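Local coordinates for protein 2-hydroxychromene-2-carboxylate isomerase (Pseudomonas putida, PDB 2IMD) that catalyses the reversible, glutathione-dependent isomerisation of 2-hydroxychromene-2-carboxylate to trans-o-hydroxybenzylidenepyruvate in naphthalene degradation, at residues D8-F13 and I37-V42. Numbering follows the deposited sequence.
Sequences DFLSPF and IDLARV. With GSH (glutathione), chain D.
Beside the glutathione site, where two parallel strands of the thioredoxin-like sheet run out into helices, D8 of the active-site loop reaches across to L39 in the first turn of helix 39-46. With CG anti to the backbone N (chi1 -176°), the D8 carboxylate spans both segments. D8 OD2 takes the L39 N-H at 2.9 Å on its anti lone pair, nearly straight at 166°. D8 OD1 accepts L10 N at 3.0 Å from above the carboxylate plane, closing an Asx turn, and S86 OG is also hydrogen-bonded to D8 OD1. Shortening D8 to an alanine removes both oxygens and is likely to leave the N-H groups of L39 and L10, and S86 OG, without this acceptor, freeing the loop to shift against the helix. D8 OD2 lies 4.4 Å from OD1 of D38, the N-cap residue of that helix; a water donating to both oxygens probably softens the repulsion. Next to this bond, L10 and L39 cross at about a right angle, their CD1 methyls 4.0 Å apart, and L39 CD1 also rests 3.8 Å from CB2 of glutathione. Further along the loop, S11, the probable nucleophile, sits at the N-cap of helix 12-28 and brings OG to 2.9 Å from the glutathione SG2. That placing of the thiol at the start of the first helix is characteristic of the DsbA-like thioredoxin fold in the glutathione transferase superfamily.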
ATOM      1  N   ASP A   8      16.034  -0.088   1.588  1.00 13.86           N
ATOM      2  CA  ASP A   8      16.747   0.405   2.773  1.00 13.76           C
ATOM      3  C   ASP A   8      16.554  -0.704   3.805  1.00 12.84           C
ATOM      4  O   ASP A   8      15.434  -1.189   3.949  1.00 12.86           O
ATOM      5  CB  ASP A   8      16.087   1.720   3.234  1.00 14.34           C
ATOM      6  CG  ASP A   8      16.829   2.382   4.429  1.00 15.33           C
ATOM      7  OD1 ASP A   8      17.362   1.628   5.296  1.00 15.12           O
ATOM      8  OD2 ASP A   8      16.777   3.636   4.532  1.00 15.25           O
ATOM      9  N   PHE A   9      17.611  -1.167   4.468  1.00 12.00           N
ATOM     10  CA  PHE A   9      17.466  -2.285   5.399  1.00 12.48           C
ATOM     11  C   PHE A   9      16.530  -2.008   6.574  1.00 13.76           C
ATOM     12  O   PHE A   9      16.179  -2.959   7.286  1.00 14.70           O
ATOM     13  CB  PHE A   9      18.844  -2.669   5.902  1.00 14.33           C
ATOM     14  CG  PHE A   9      19.663  -3.430   4.879  1.00 13.08           C
ATOM     15  CD1 PHE A   9      19.222  -4.652   4.381  1.00 16.05           C
ATOM     16  CD2 PHE A   9      20.921  -2.959   4.482  1.00 15.06           C
ATOM     17  CE1 PHE A   9      20.018  -5.381   3.425  1.00 15.13           C
ATOM     18  CE2 PHE A   9      21.727  -3.675   3.529  1.00 14.58           C
ATOM     19  CZ  PHE A   9      21.292  -4.884   3.019  1.00 14.62           C
ATOM     20  N   LEU A  10      16.179  -0.733   6.820  1.00 13.70           N
ATOM     21  CA  LEU A  10      15.196  -0.438   7.887  1.00 14.11           C
ATOM     22  C   LEU A  10      13.777  -0.838   7.521  1.00 13.77           C
ATOM     23  O   LEU A  10      12.881  -0.779   8.391  1.00 14.91           O
ATOM     24  CB  LEU A  10      15.223   1.042   8.312  1.00 15.25           C
ATOM     25  CG  LEU A  10      14.849   2.149   7.368  1.00 18.36           C
ATOM     26  CD1 LEU A  10      13.424   2.023   6.957  1.00 22.32           C
ATOM     27  CD2 LEU A  10      14.978   3.482   8.156  1.00 17.37           C
ATOM     28  N   SER A  11      13.568  -1.246   6.264  1.00 13.21           N
ATOM     29  CA  SER A  11      12.170  -1.364   5.749  1.00 12.14           C
ATOM     30  C   SER A  11      11.725  -2.860   5.768  1.00 12.67           C
ATOM     31  O   SER A  11      12.244  -3.684   4.973  1.00 12.94           O
ATOM     32  CB  SER A  11      12.166  -0.858   4.297  1.00 13.05           C
ATOM     33  OG  SER A  11      10.909  -1.217   3.678  1.00 13.30           O
ATOM     34  N   PRO A  12      10.679  -3.191   6.535  1.00 11.89           N
ATOM     35  CA  PRO A  12      10.237  -4.585   6.567  1.00 12.16           C
ATOM     36  C   PRO A  12       9.524  -4.933   5.272  1.00 11.74           C
ATOM     37  O   PRO A  12       9.519  -6.120   4.826  1.00 14.47           O
ATOM     38  CB  PRO A  12       9.279  -4.656   7.768  1.00 14.71           C
ATOM     39  CG  PRO A  12       8.726  -3.157   7.874  1.00 12.64           C
ATOM     40  CD  PRO A  12       9.964  -2.323   7.496  1.00 14.29           C
ATOM     41  N   PHE A  13       8.940  -3.927   4.611  1.00 12.49           N
ATOM     42  CA  PHE A  13       8.292  -4.290   3.331  1.00 11.76           C
ATOM     43  C   PHE A  13       9.369  -4.603   2.262  1.00 11.95           C
ATOM     44  O   PHE A  13       9.128  -5.383   1.317  1.00 12.70           O
ATOM     45  CB  PHE A  13       7.374  -3.177   2.845  1.00 13.47           C
ATOM     46  CG  PHE A  13       6.121  -3.095   3.675  1.00 12.36           C
ATOM     47  CD1 PHE A  13       5.088  -4.036   3.466  1.00 14.60           C
ATOM     48  CD2 PHE A  13       5.967  -2.122   4.634  1.00 14.80           C
ATOM     49  CE1 PHE A  13       3.925  -4.018   4.250  1.00 15.23           C
ATOM     50  CE2 PHE A  13       4.784  -2.060   5.388  1.00 14.96           C
ATOM     51  CZ  PHE A  13       3.759  -2.996   5.186  1.00 17.72           C
ATOM     52  N   ILE A  37      19.630   2.500  -0.487  1.00 15.27           N
ATOM     53  CA  ILE A  37      19.494   3.965  -0.432  1.00 15.30           C
ATOM     54  C   ILE A  37      18.897   4.422   0.890  1.00 15.99           C
ATOM     55  O   ILE A  37      18.340   3.620   1.655  1.00 14.69           O
ATOM     56  CB  ILE A  37      18.569   4.512  -1.591  1.00 15.90           C
ATOM     57  CG1 ILE A  37      17.158   3.894  -1.452  1.00 13.70           C
ATOM     58  CG2 ILE A  37      19.162   4.176  -2.994  1.00 17.16           C
ATOM     59  CD1 ILE A  37      16.103   4.525  -2.511  1.00 14.58           C
ATOM     60  N   ASP A  38      19.016   5.718   1.142  1.00 15.17           N
ATOM     61  CA  ASP A  38      18.546   6.317   2.392  1.00 15.14           C
ATOM     62  C   ASP A  38      17.080   6.764   2.268  1.00 14.93           C
ATOM     63  O   ASP A  38      16.777   7.829   1.676  1.00 14.12           O
ATOM     64  CB  ASP A  38      19.427   7.513   2.762  1.00 15.95           C
ATOM     65  CG  ASP A  38      19.171   8.042   4.163  1.00 21.29           C
ATOM     66  OD1 ASP A  38      18.108   7.805   4.751  1.00 19.08           O
ATOM     67  OD2 ASP A  38      20.016   8.858   4.627  1.00 29.98           O
ATOM     68  N   LEU A  39      16.177   5.945   2.822  1.00 15.63           N
ATOM     69  CA  LEU A  39      14.764   6.308   2.744  1.00 15.61           C
ATOM     70  C   LEU A  39      14.506   7.709   3.348  1.00 15.08           C
ATOM     71  O   LEU A  39      13.716   8.490   2.837  1.00 16.44           O
ATOM     72  CB  LEU A  39      13.988   5.268   3.553  1.00 14.87           C
ATOM     73  CG  LEU A  39      12.475   5.177   3.353  1.00 18.59           C
ATOM     74  CD1 LEU A  39      11.671   4.607   4.531  1.00 14.92           C
ATOM     75  CD2 LEU A  39      11.700   5.908   2.262  1.00 18.80           C
ATOM     76  N   ALA A  40      15.208   8.054   4.450  1.00 16.37           N
ATOM     77  CA  ALA A  40      14.970   9.355   5.074  1.00 18.19           C
ATOM     78  C   ALA A  40      15.281  10.477   4.133  1.00 19.13           C
ATOM     79  O   ALA A  40      14.523  11.431   4.058  1.00 20.39           O
ATOM     80  CB  ALA A  40      15.775   9.517   6.403  1.00 20.31           C
ATOM     81  N   ARG A  41      16.386  10.347   3.398  1.00 18.33           N
ATOM     82  CA  ARG A  41      16.757  11.370   2.421  1.00 19.77           C
ATOM     83  C   ARG A  41      15.774  11.443   1.274  1.00 19.91           C
ATOM     84  O   ARG A  41      15.385  12.529   0.794  1.00 21.08           O
ATOM     85  CB  ARG A  41      18.161  11.102   1.852  0.50 20.06           C
ATOM     86  CG  ARG A  41      18.981  12.387   1.545  0.50 22.88           C
ATOM     87  CD  ARG A  41      20.424  12.100   0.965  0.50 22.36           C
ATOM     88  NE  ARG A  41      21.387  11.197   1.668  0.50 27.54           N
ATOM     89  CZ  ARG A  41      21.374  10.801   2.954  0.50 25.24           C
ATOM     90  NH1 ARG A  41      20.447  11.211   3.807  0.50 27.82           N
ATOM     91  NH2 ARG A  41      22.311   9.969   3.396  0.50 25.29           N
ATOM     92  N   VAL A  42      15.322  10.266   0.822  1.00 19.02           N
ATOM     93  CA  VAL A  42      14.428  10.291  -0.310  1.00 19.16           C
ATOM     94  C   VAL A  42      13.095  10.952   0.077  1.00 18.45           C
ATOM     95  O   VAL A  42      12.477  11.657  -0.749  1.00 19.77           O
ATOM     96  CB  VAL A  42      14.261   8.911  -1.066  0.50 19.27           C
ATOM     97  CG1 VAL A  42      15.642   8.298  -1.395  0.50 18.36           C
ATOM     98  CG2 VAL A  42      13.376   7.919  -0.332  0.50 19.49           C
TER
HETATM   99  N1  GSH D 301       1.832  -1.270   0.594  1.00 13.66           N
HETATM  100  CA1 GSH D 301       3.273  -1.443   0.656  1.00 13.28           C
HETATM  101  C1  GSH D 301       3.892  -2.751   0.514  1.00 14.46           C
HETATM  102  O11 GSH D 301       5.161  -2.912   0.354  1.00 15.38           O
HETATM  103  O12 GSH D 301       3.095  -3.645   0.796  1.00 15.80           O
HETATM  104  CB1 GSH D 301       3.932  -0.374   1.536  1.00 12.94           C
HETATM  105  CG1 GSH D 301       5.425  -0.094   1.455  1.00 13.64           C
HETATM  106  CD1 GSH D 301       5.860   0.964   2.446  1.00 14.42           C
HETATM  107  OE1 GSH D 301       5.019   1.417   3.341  1.00 15.31           O
HETATM  108  N2  GSH D 301       7.123   1.432   2.396  1.00 12.98           N
HETATM  109  CA2 GSH D 301       7.651   2.474   3.249  1.00 13.04           C
HETATM  110  C2  GSH D 301       7.775   3.738   2.452  1.00 14.45           C
HETATM  111  O2  GSH D 301       8.374   3.704   1.202  1.00 14.52           O
HETATM  112  CB2 GSH D 301       8.975   2.014   3.881  0.50 16.12           C
HETATM  113  SG2 GSH D 301       8.794   0.434   4.799  0.50 19.12           S
HETATM  114  N3  GSH D 301       7.292   4.871   2.964  1.00 16.16           N
HETATM  115  CA3 GSH D 301       7.335   6.003   2.076  1.00 17.20           C
HETATM  116  C3  GSH D 301       5.920   6.484   1.804  1.00 20.74           C
HETATM  117  O31 GSH D 301       5.796   7.405   0.946  1.00 20.33           O
HETATM  118  O32 GSH D 301       4.913   6.025   2.423  1.00 20.81           O
HETATM  119  O   HOH W   1      17.130   5.724   6.225  1.00 18.56           O